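Local coordinates for protein putative Nitroreductase (Anabaena variabilis ATCC 29413, PDB 3EO7) that binds flavin mononucleotide and probably works as a flavin-dependent oxidoreductase of the nitroreductase family, at residues R334-A339 and R466-A471; L350-D355 and I472-G477; Q425-D430 and S479-F484. All blocks are in the same frame, centred on the assembly; numbering follows the deposited sequence.

Contact 1: R334-A339 and R466-A471; sequences RRSTRA and RLNLAA. With FMN (flavin mononucleotide), chain B.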
loop_
_atom_site.group_PDB
_atom_site.type_symbol
_atom_site.label_atom_id
_atom_site.label_comp_id
_atom_site.label_asym_id
_atom_site.label_seq_id
_atom_site.Cartn_x
_atom_site.Cartn_y
_atom_site.Cartn_z
ATOM N N ARG A 334 -12.950 3.326 -8.867
ATOM C CA ARG A 334 -12.562 3.774 -7.535
ATOM C C ARG A 334 -11.909 5.136 -7.572
ATOM O O ARG A 334 -10.944 5.346 -8.304
ATOM C CB ARG A 334 -11.569 2.787 -6.928
ATOM C CG ARG A 334 -11.077 3.218 -5.522
ATOM C CD ARG A 334 -9.620 2.887 -5.270
ATOM N NE ARG A 334 -8.719 3.539 -6.240
ATOM C CZ ARG A 334 -8.371 4.811 -6.234
ATOM N NH1 ARG A 334 -8.791 5.628 -5.286
ATOM N NH2 ARG A 334 -7.551 5.246 -7.171
ATOM N N ARG A 335 -12.438 6.055 -6.773
ATOM C CA ARG A 335 -11.849 7.378 -6.570
ATOM C C ARG A 335 -11.853 7.675 -5.072
ATOM O O ARG A 335 -12.714 7.166 -4.338
ATOM C CB ARG A 335 -12.699 8.445 -7.251
ATOM C CG ARG A 335 -12.814 8.330 -8.768
ATOM C CD ARG A 335 -11.713 9.059 -9.507
ATOM N NE ARG A 335 -10.374 8.484 -9.340
ATOM C CZ ARG A 335 -9.865 7.541 -10.124
ATOM N NH1 ARG A 335 -10.555 7.047 -11.138
ATOM N NH2 ARG A 335 -8.617 7.122 -9.932
ATOM N N SER A 336 -10.921 8.526 -4.635
ATOM C CA SER A 336 -10.898 9.025 -3.272
ATOM C C SER A 336 -11.983 10.108 -3.209
ATOM O O SER A 336 -11.961 11.073 -3.973
ATOM C CB SER A 336 -9.542 9.618 -2.934
ATOM O OG SER A 336 -8.567 8.596 -2.876
ATOM N N THR A 337 -12.909 9.963 -2.278
ATOM C CA THR A 337 -14.009 10.908 -2.121
ATOM C C THR A 337 -13.539 12.285 -1.629
ATOM O O THR A 337 -12.796 12.402 -0.670
ATOM C CB THR A 337 -15.024 10.321 -1.157
ATOM O OG1 THR A 337 -15.307 8.976 -1.566
ATOM C CG2 THR A 337 -16.311 11.163 -1.104
ATOM N N ARG A 338 -13.989 13.325 -2.322
ATOM C CA ARG A 338 -13.611 14.692 -2.012
ATOM C C ARG A 338 -14.232 15.193 -0.723
ATOM O O ARG A 338 -13.575 15.895 0.041
ATOM C CB ARG A 338 -14.014 15.630 -3.157
ATOM C CG ARG A 338 -13.680 17.118 -2.900
ATOM C CD ARG A 338 -14.300 18.102 -3.934
ATOM N NE ARG A 338 -13.692 19.436 -3.813
ATOM C CZ ARG A 338 -12.487 19.768 -4.291
ATOM N NH1 ARG A 338 -11.731 18.867 -4.918
ATOM N NH2 ARG A 338 -12.021 21.010 -4.131
ATOM N N ALA A 339 -15.481 14.826 -0.484
ATOM C CA ALA A 339 -16.225 15.332 0.663
ATOM C C ALA A 339 -17.371 14.397 1.001
ATOM O O ALA A 339 -17.890 13.709 0.124
ATOM C CB ALA A 339 -16.758 16.756 0.365
ATOM N N ARG A 466 -7.765 -2.283 0.409
ATOM C CA ARG A 466 -8.885 -3.195 0.552
ATOM C C ARG A 466 -10.080 -2.433 1.114
ATOM O O ARG A 466 -11.196 -2.622 0.669
ATOM C CB ARG A 466 -8.512 -4.385 1.427
ATOM C CG ARG A 466 -7.440 -5.298 0.806
ATOM C CD ARG A 466 -7.161 -6.523 1.675
ATOM N NE ARG A 466 -8.255 -7.505 1.678
ATOM C CZ ARG A 466 -8.286 -8.614 0.935
ATOM N NH1 ARG A 466 -7.296 -8.879 0.119
ATOM N NH2 ARG A 466 -9.300 -9.461 1.000
ATOM N N LEU A 467 -9.836 -1.553 2.080
ATOM C CA LEU A 467 -10.907 -0.741 2.661
ATOM C C LEU A 467 -11.505 0.212 1.619
ATOM O O LEU A 467 -12.716 0.390 1.574
ATOM C CB LEU A 467 -10.390 0.105 3.867
ATOM C CG LEU A 467 -10.098 -0.572 5.196
ATOM C CD1 LEU A 467 -9.254 0.330 6.125
ATOM C CD2 LEU A 467 -11.454 -0.938 5.864
ATOM N N ASN A 468 -10.657 0.862 0.815
ATOM C CA ASN A 468 -11.113 1.779 -0.218
ATOM C C ASN A 468 -12.017 1.056 -1.249
ATOM O O ASN A 468 -13.084 1.536 -1.587
ATOM C CB ASN A 468 -9.950 2.486 -0.952
ATOM C CG ASN A 468 -9.427 3.717 -0.209
ATOM O OD1 ASN A 468 -9.563 4.843 -0.706
ATOM N ND2 ASN A 468 -8.835 3.518 0.967
ATOM N N LEU A 469 -11.565 -0.098 -1.721
ATOM C CA LEU A 469 -12.309 -0.881 -2.714
ATOM C C LEU A 469 -13.632 -1.365 -2.128
ATOM O O LEU A 469 -14.695 -1.226 -2.770
ATOM C CB LEU A 469 -11.447 -2.023 -3.233
ATOM C CG LEU A 469 -10.276 -1.602 -4.142
ATOM C CD1 LEU A 469 -9.346 -2.810 -4.438
ATOM C CD2 LEU A 469 -10.784 -0.926 -5.425
ATOM N N ALA A 470 -13.600 -1.873 -0.909
ATOM C CA ALA A 470 -14.838 -2.300 -0.254
ATOM C C ALA A 470 -15.837 -1.144 -0.117
ATOM O O ALA A 470 -17.037 -1.327 -0.357
ATOM C CB ALA A 470 -14.567 -2.972 1.102
ATOM N N ALA A 471 -15.352 0.028 0.267
ATOM C CA ALA A 471 -16.205 1.198 0.446
ATOM C C ALA A 471 -16.881 1.528 -0.863
ATOM O O ALA A 471 -18.086 1.703 -0.914
ATOM C CB ALA A 471 -15.380 2.427 0.960
HETATM N N1 FMN B . -6.889 12.913 0.030
HETATM C C2 FMN B . -7.223 14.008 0.808
HETATM O O2 FMN B . -8.150 14.746 0.493
HETATM N N3 FMN B . -6.539 14.357 1.942
HETATM C C4 FMN B . -5.445 13.664 2.366
HETATM O O4 FMN B . -4.983 13.914 3.495
HETATM C C4A FMN B . -5.074 12.550 1.616
HETATM N N5 FMN B . -3.944 11.835 1.962
HETATM C C5A FMN B . -3.623 10.657 1.256
HETATM C C6 FMN B . -2.563 9.845 1.642
HETATM C C7 FMN B . -2.230 8.692 0.932
HETATM C C7M FMN B . -1.132 7.754 1.455
HETATM C C8 FMN B . -2.970 8.331 -0.187
HETATM C C8M FMN B . -2.783 6.998 -0.882
HETATM C C9 FMN B . -4.053 9.131 -0.597
HETATM C C9A FMN B . -4.378 10.292 0.127
HETATM N N10 FMN B . -5.440 11.092 -0.277
HETATM C C10 FMN B . -5.795 12.190 0.458
HETATM C "C1'" FMN B . -6.124 10.887 -1.614
HETATM C "C2'" FMN B . -5.309 11.385 -2.790
HETATM O "O2'" FMN B . -5.442 12.819 -2.900
HETATM C "C3'" FMN B . -5.779 10.679 -4.060
HETATM O "O3'" FMN B . -5.453 9.287 -3.995
HETATM C "C4'" FMN B . -5.245 11.308 -5.361
HETATM O "O4'" FMN B . -5.712 12.679 -5.503
HETATM C "C5'" FMN B . -5.675 10.481 -6.557
HETATM O "O5'" FMN B . -7.070 10.370 -6.649
HETATM P P FMN B . -7.806 8.970 -6.643
HETATM O O1P FMN B . -7.546 8.314 -5.291
HETATM O O2P FMN B . -9.278 9.309 -6.843
HETATM O O3P FMN B . -7.288 8.117 -7.764
HETATM O O HOH W 1 -10.715 5.282 -3.099
HETATM O O HOH W 2 -7.878 7.139 -0.545
#
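Arg-334 lies across the flank of helix 452-473, its aliphatic part on Leu-469 and its guanidinium turned to the FMN phosphate. From CB through CG to CD the chain runs past a single methyl, CD2 of Leu-469, with CD coming to 4.0 Å of it; CD also lies near CB of Asn-468, at 4.3 Å. CG stands anti to the backbone N (chi1 178°), and bends at chi2 and chi3 then turn the tip toward the phosphate. NE is taken by the carbonyl of Ala-99. NH1 gives a nearly straight bond to FMN O1P (3.0 Å, 166°), and NH2 reaches FMN O3P at 2.9 Å. Gathering a phosphate with an Arg-Arg-Ser sequence just after a helix is a familiar device of the FMN-dependent nitroreductase fold, to which this half of the chain belongs. Arg-335 grips the same group from its NE and NH2, which bond to O2P and O3P; the backbone N of Ser-336 adds a second bond to O2P, while its OG donates to O1P at 2.6 Å. Between the loop and the helix the polar link runs through water. One water accepts from Arg-334 NH1 and donates to Asn-468 OD1 (2.7 Å), and another donates to both Ser-336 OG and Asn-468 OD1. The amide nitrogen of Asn-468, ND2, is held by the carbonyl of Gly-464, one turn back in its own helix.

Contact 2: L350-D355 and I472-G477; sequences LKALLD and IQLNLG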
loop_
_atom_site.group_PDB
_atom_site.type_symbol
_atom_site.label_atom_id
_atom_site.label_comp_id
_atom_site.label_asym_id
_atom_site.label_seq_id
_atom_site.Cartn_x
_atom_site.Cartn_y
_atom_site.Cartn_z
ATOM N N LEU A 350 -20.153 -1.103 8.017
ATOM C CA LEU A 350 -18.847 -1.083 8.667
ATOM C C LEU A 350 -18.317 -2.506 8.798
ATOM O O LEU A 350 -17.166 -2.751 8.505
ATOM C CB LEU A 350 -18.918 -0.423 10.056
ATOM C CG LEU A 350 -17.583 -0.374 10.817
ATOM C CD1 LEU A 350 -16.533 0.440 10.028
ATOM C CD2 LEU A 350 -17.820 0.180 12.228
ATOM N N LYS A 351 -19.153 -3.433 9.272
ATOM C CA LYS A 351 -18.721 -4.833 9.412
ATOM C C LYS A 351 -18.250 -5.425 8.080
ATOM O O LYS A 351 -17.264 -6.173 8.047
ATOM C CB LYS A 351 -19.805 -5.710 10.019
ATOM C CG LYS A 351 -20.004 -5.488 11.521
ATOM C CD LYS A 351 -21.102 -6.365 12.129
ATOM C CE LYS A 351 -22.486 -5.972 11.656
ATOM N NZ LYS A 351 -23.562 -6.760 12.393
ATOM N N ALA A 352 -18.961 -5.117 6.998
ATOM C CA ALA A 352 -18.609 -5.641 5.667
ATOM C C ALA A 352 -17.222 -5.127 5.237
ATOM O O ALA A 352 -16.406 -5.907 4.711
ATOM C CB ALA A 352 -19.690 -5.300 4.642
ATOM N N LEU A 353 -16.957 -3.831 5.469
ATOM C CA LEU A 353 -15.649 -3.231 5.148
ATOM C C LEU A 353 -14.533 -3.952 5.897
ATOM O O LEU A 353 -13.500 -4.308 5.315
ATOM C CB LEU A 353 -15.615 -1.742 5.497
ATOM C CG LEU A 353 -16.622 -0.843 4.820
ATOM C CD1 LEU A 353 -16.436 0.602 5.307
ATOM C CD2 LEU A 353 -16.479 -0.975 3.329
ATOM N N LEU A 354 -14.753 -4.176 7.199
ATOM C CA LEU A 354 -13.751 -4.840 8.031
ATOM C C LEU A 354 -13.555 -6.292 7.598
ATOM O O LEU A 354 -12.443 -6.826 7.653
ATOM C CB LEU A 354 -14.138 -4.764 9.504
ATOM C CG LEU A 354 -14.178 -3.367 10.119
ATOM C CD1 LEU A 354 -14.677 -3.421 11.618
ATOM C CD2 LEU A 354 -12.801 -2.700 9.986
ATOM N N ASP A 355 -14.636 -6.937 7.209
ATOM C CA ASP A 355 -14.571 -8.336 6.796
ATOM C C ASP A 355 -13.703 -8.509 5.550
ATOM O O ASP A 355 -12.838 -9.371 5.512
ATOM C CB ASP A 355 -15.982 -8.863 6.521
ATOM C CG ASP A 355 -15.998 -10.355 6.248
ATOM O OD1 ASP A 355 -15.703 -11.129 7.175
ATOM O OD2 ASP A 355 -16.337 -10.735 5.095
ATOM N N ILE A 472 -16.099 1.632 -1.934
ATOM C CA ILE A 472 -16.644 1.956 -3.250
ATOM C C ILE A 472 -17.640 0.903 -3.729
ATOM O O ILE A 472 -18.695 1.257 -4.249
ATOM C CB ILE A 472 -15.520 2.168 -4.290
ATOM C CG1 ILE A 472 -14.636 3.370 -3.895
ATOM C CG2 ILE A 472 -16.126 2.262 -5.733
ATOM C CD1 ILE A 472 -15.379 4.706 -3.690
ATOM N N GLN A 473 -17.343 -0.383 -3.523
ATOM C CA GLN A 473 -18.280 -1.447 -3.865
ATOM C C GLN A 473 -19.627 -1.293 -3.176
ATOM O O GLN A 473 -20.653 -1.594 -3.767
ATOM C CB GLN A 473 -17.688 -2.796 -3.509
ATOM C CG GLN A 473 -18.599 -4.028 -3.698
ATOM C CD GLN A 473 -19.066 -4.253 -5.120
ATOM O OE1 GLN A 473 -18.441 -3.797 -6.077
ATOM N NE2 GLN A 473 -20.176 -4.998 -5.267
ATOM N N LEU A 474 -19.603 -0.820 -1.934
ATOM C CA LEU A 474 -20.802 -0.575 -1.130
ATOM C C LEU A 474 -21.422 0.822 -1.313
ATOM O O LEU A 474 -22.285 1.202 -0.523
ATOM C CB LEU A 474 -20.500 -0.836 0.348
ATOM C CG LEU A 474 -20.082 -2.279 0.711
ATOM C CD1 LEU A 474 -19.985 -2.425 2.217
ATOM C CD2 LEU A 474 -21.024 -3.310 0.154
ATOM N N ASN A 475 -20.984 1.564 -2.339
ATOM C CA ASN A 475 -21.535 2.897 -2.646
ATOM C C ASN A 475 -21.321 3.890 -1.523
ATOM O O ASN A 475 -22.139 4.793 -1.288
ATOM C CB ASN A 475 -23.024 2.786 -2.961
ATOM C CG ASN A 475 -23.297 1.865 -4.130
ATOM O OD1 ASN A 475 -24.101 0.940 -4.033
ATOM N ND2 ASN A 475 -22.595 2.085 -5.219
ATOM N N LEU A 476 -20.193 3.731 -0.855
ATOM C CA LEU A 476 -19.792 4.598 0.237
ATOM C C LEU A 476 -18.655 5.507 -0.217
ATOM O O LEU A 476 -18.128 5.375 -1.340
ATOM C CB LEU A 476 -19.339 3.757 1.429
ATOM C CG LEU A 476 -20.347 2.752 1.993
ATOM C CD1 LEU A 476 -19.645 1.970 3.137
ATOM C CD2 LEU A 476 -21.639 3.419 2.429
ATOM N N GLY A 477 -18.331 6.470 0.634
ATOM C CA GLY A 477 -17.216 7.404 0.429
ATOM C C GLY A 477 -16.023 6.974 1.263
ATOM O O GLY A 477 -16.180 6.376 2.330
#
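Leu-474 pushes one methyl, CD1, into the shallow hollow between Ala-352 and Leu-353 on helix 347-358. The small CB of Ala-352 makes one wall of that hollow, 3.8 Å from Leu-474 CD1, and Leu-353 CD2 makes the other at 4.0 Å. Leu-353 and Leu-474 point in opposite senses and slide past one another, with the tip of Leu-474 beside the alanine. Leu-353 is the complementary bump: its forked end straddles the pair Leu-474 and Leu-476, CD2 facing the former while CD1 meets CD1 of Leu-476 at 4.1 Å. With CG anti to the carbonyl carbon (chi1 -59°), the fork of Leu-353 is carried over toward these two leucines. Its CD2 also rests on the last full turn of helix 452-473, at Ala-470 and Ala-471. No hydrogen bond joins the two segments, and their fit depends on methyl groups alone. Between the two leucines stands Asn-475 with positive phi (62°), and Leu-474 and Leu-476, before and after it, both point toward helix 347-358. Bonds from Asn-475 N to Ile-472 O and from Leu-476 N to Ala-471 O complete the turn, a Schellman motif that ends helix 452-473 and leads the chain into strand 477-481.

Contact 3: Q425-D430 and S479-F484; sequences QELGRD and SGIGGF. With FMN (flavin mononucleotide), chain B.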
loop_
_atom_site.group_PDB
_atom_site.type_symbol
_atom_site.label_atom_id
_atom_site.label_comp_id
_atom_site.label_asym_id
_atom_site.label_seq_id
_atom_site.Cartn_x
_atom_site.Cartn_y
_atom_site.Cartn_z
ATOM N N GLN A 425 -9.040 18.964 7.889
ATOM C CA GLN A 425 -9.848 18.500 6.763
ATOM C C GLN A 425 -11.256 18.106 7.180
ATOM O O GLN A 425 -11.427 17.340 8.136
ATOM C CB GLN A 425 -9.184 17.331 6.070
ATOM C CG GLN A 425 -7.851 17.730 5.437
ATOM C CD GLN A 425 -7.232 16.604 4.659
ATOM O OE1 GLN A 425 -7.697 16.276 3.566
ATOM N NE2 GLN A 425 -6.201 15.985 5.219
ATOM N N GLU A 426 -12.241 18.603 6.428
ATOM C CA GLU A 426 -13.652 18.267 6.648
ATOM C C GLU A 426 -13.901 16.773 6.495
ATOM O O GLU A 426 -14.863 16.236 7.052
ATOM C CB GLU A 426 -14.569 19.068 5.727
ATOM C CG GLU A 426 -14.550 20.526 6.054
ATOM C CD GLU A 426 -15.472 21.359 5.178
ATOM O OE1 GLU A 426 -16.135 20.802 4.261
ATOM O OE2 GLU A 426 -15.534 22.585 5.428
ATOM N N LEU A 427 -13.061 16.081 5.744
ATOM C CA LEU A 427 -13.190 14.620 5.670
ATOM C C LEU A 427 -13.179 13.998 7.059
ATOM O O LEU A 427 -13.927 13.071 7.311
ATOM C CB LEU A 427 -12.078 13.996 4.824
ATOM C CG LEU A 427 -12.159 14.232 3.314
ATOM C CD1 LEU A 427 -10.792 13.851 2.633
ATOM C CD2 LEU A 427 -13.319 13.483 2.631
ATOM N N GLY A 428 -12.321 14.496 7.948
ATOM C CA GLY A 428 -12.262 13.978 9.344
ATOM C C GLY A 428 -13.496 14.378 10.149
ATOM O O GLY A 428 -14.009 13.595 10.945
ATOM N N ARG A 429 -14.003 15.593 9.935
ATOM C CA ARG A 429 -15.178 16.021 10.645
ATOM C C ARG A 429 -16.434 15.260 10.245
ATOM O O ARG A 429 -17.263 14.963 11.106
ATOM C CB ARG A 429 -15.447 17.499 10.370
ATOM C CG ARG A 429 -16.585 18.131 11.193
ATOM C CD ARG A 429 -16.896 19.535 10.682
ATOM N NE ARG A 429 -17.390 19.475 9.317
ATOM C CZ ARG A 429 -17.499 20.503 8.484
ATOM N NH1 ARG A 429 -17.167 21.733 8.869
ATOM N NH2 ARG A 429 -17.941 20.286 7.253
ATOM N N ASP A 430 -16.598 15.015 8.940
ATOM C CA ASP A 430 -17.844 14.487 8.373
ATOM C C ASP A 430 -17.914 12.989 8.157
ATOM O O ASP A 430 -18.975 12.470 7.816
ATOM C CB ASP A 430 -18.123 15.199 7.043
ATOM C CG ASP A 430 -18.300 16.710 7.211
ATOM O OD1 ASP A 430 -18.735 17.135 8.296
ATOM O OD2 ASP A 430 -17.941 17.453 6.275
ATOM N N SER A 479 -11.527 7.983 1.906
ATOM C CA SER A 479 -10.290 8.633 1.568
ATOM C C SER A 479 -9.234 8.406 2.628
ATOM O O SER A 479 -9.489 8.583 3.812
ATOM C CB SER A 479 -10.470 10.146 1.378
ATOM O OG SER A 479 -9.235 10.757 0.969
ATOM N N GLY A 480 -8.025 8.082 2.189
ATOM C CA GLY A 480 -6.899 8.058 3.074
ATOM C C GLY A 480 -6.574 9.493 3.462
ATOM O O GLY A 480 -6.982 10.459 2.779
ATOM N N ILE A 481 -5.840 9.619 4.560
ATOM C CA ILE A 481 -5.323 10.875 5.094
ATOM C C ILE A 481 -3.873 10.594 5.505
ATOM O O ILE A 481 -3.631 9.837 6.445
ATOM C CB ILE A 481 -6.103 11.323 6.357
ATOM C CG1 ILE A 481 -7.598 11.503 6.060
ATOM C CG2 ILE A 481 -5.470 12.586 6.958
ATOM C CD1 ILE A 481 -7.964 12.658 5.240
ATOM N N GLY A 482 -2.915 11.194 4.809
ATOM C CA GLY A 482 -1.504 10.907 5.083
ATOM C C GLY A 482 -0.861 11.745 6.161
ATOM O O GLY A 482 0.070 11.297 6.834
ATOM N N GLY A 483 -1.357 12.959 6.305
ATOM C CA GLY A 483 -0.841 13.943 7.249
ATOM C C GLY A 483 -1.814 14.193 8.385
ATOM O O GLY A 483 -3.006 14.408 8.182
ATOM N N PHE A 484 -1.294 14.184 9.602
ATOM C CA PHE A 484 -2.117 14.332 10.797
ATOM C C PHE A 484 -1.250 14.777 11.968
ATOM O O PHE A 484 -0.011 14.755 11.875
ATOM C CB PHE A 484 -2.821 12.975 11.090
ATOM C CG PHE A 484 -1.890 11.795 11.012
ATOM C CD1 PHE A 484 -1.100 11.448 12.092
ATOM C CD2 PHE A 484 -1.759 11.074 9.812
ATOM C CE1 PHE A 484 -0.192 10.377 11.997
ATOM C CE2 PHE A 484 -0.859 10.005 9.723
ATOM C CZ PHE A 484 -0.078 9.670 10.815
HETATM N N1 FMN B . -6.889 12.913 0.030
HETATM C C2 FMN B . -7.223 14.008 0.808
HETATM O O2 FMN B . -8.150 14.746 0.493
HETATM N N3 FMN B . -6.539 14.357 1.942
HETATM C C4 FMN B . -5.445 13.664 2.366
HETATM O O4 FMN B . -4.983 13.914 3.495
HETATM C C4A FMN B . -5.074 12.550 1.616
HETATM N N5 FMN B . -3.944 11.835 1.962
HETATM C C5A FMN B . -3.623 10.657 1.256
HETATM C C6 FMN B . -2.563 9.845 1.642
HETATM C C7 FMN B . -2.230 8.692 0.932
HETATM C C7M FMN B . -1.132 7.754 1.455
HETATM C C8 FMN B . -2.970 8.331 -0.187
HETATM C C8M FMN B . -2.783 6.998 -0.882
HETATM C C9 FMN B . -4.053 9.131 -0.597
HETATM C C9A FMN B . -4.378 10.292 0.127
HETATM N N10 FMN B . -5.440 11.092 -0.277
HETATM C C10 FMN B . -5.795 12.190 0.458
HETATM C "C1'" FMN B . -6.124 10.887 -1.614
HETATM C "C2'" FMN B . -5.309 11.385 -2.790
HETATM O "O2'" FMN B . -5.442 12.819 -2.900
HETATM C "C3'" FMN B . -5.779 10.679 -4.060
HETATM O "O3'" FMN B . -5.453 9.287 -3.995
HETATM C "C4'" FMN B . -5.245 11.308 -5.361
HETATM O "O4'" FMN B . -5.712 12.679 -5.503
HETATM C "C5'" FMN B . -5.675 10.481 -6.557
HETATM O "O5'" FMN B . -7.070 10.370 -6.649
HETATM P P FMN B . -7.806 8.970 -6.643
HETATM O O1P FMN B . -7.546 8.314 -5.291
HETATM O O2P FMN B . -9.278 9.309 -6.843
HETATM O O3P FMN B . -7.288 8.117 -7.764
#
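Van der Waals contacts join the short helix 426-430 to strand 477-481: Leu-427 CD1 meets Ile-481 CD1 at 4.0 Å and lies 3.8 Å from Ser-479 OG. The same methyl of Leu-427 approaches FMN O2. Ile-481 sends CG2 and CD1 against the amide of Gln-425, with CD1 3.8 Å from NE2, and both methyls also border FMN O4. Hydrogen bonds then tie each segment to the flavin. Gln-425, at the N-cap position of the helix, is extended beyond CG (chi2 -176°), which carries its amide to the pyrimidine end of the ring: OE1 accepts from FMN N3 (2.8 Å, 166°) and NE2 donates to FMN O4 (3.0 Å, 168°). NE2 also bonds to the carbonyl of Cys-422, which helps fix the rotation of the amide. This paired recognition suits the flavin pocket of the nitroreductase fold, where the strand and the loop following it run beside the isoalloxazine. Gly-482 N donates to FMN N5 at 3.1 Å with a more bent geometry. A leucine in place of Gln-425 would probably leave FMN N3 and O4 without their amide partners and loosen the hold on that end of the ring. Within the strand, Ser-479 OG donates to the carbonyl of Gly-480.

In the fold
All three contacts lie within the second nitroreductase-family region of the chain. Contacts 1 and 2 share helix 452-473, and their centres are 9 Å apart. Contact 3 uses strand 477-481, which follows that helix after a short turn; its centre is 13 Å from contact 1 and 18 Å from contact 2. Along the chain the first segments come in the order 334-339, 350-355 and 425-430, and their partners follow in the same order, 466-471, 472-477 and 479-484, so the pairings cross. One continuous helix-turn-strand unit thus meets three earlier elements. Contacts 1 and 3 hold the phosphate and the ring of one FMN respectively, while contact 2 packs helix 347-358 against the turn that ends helix 452-473.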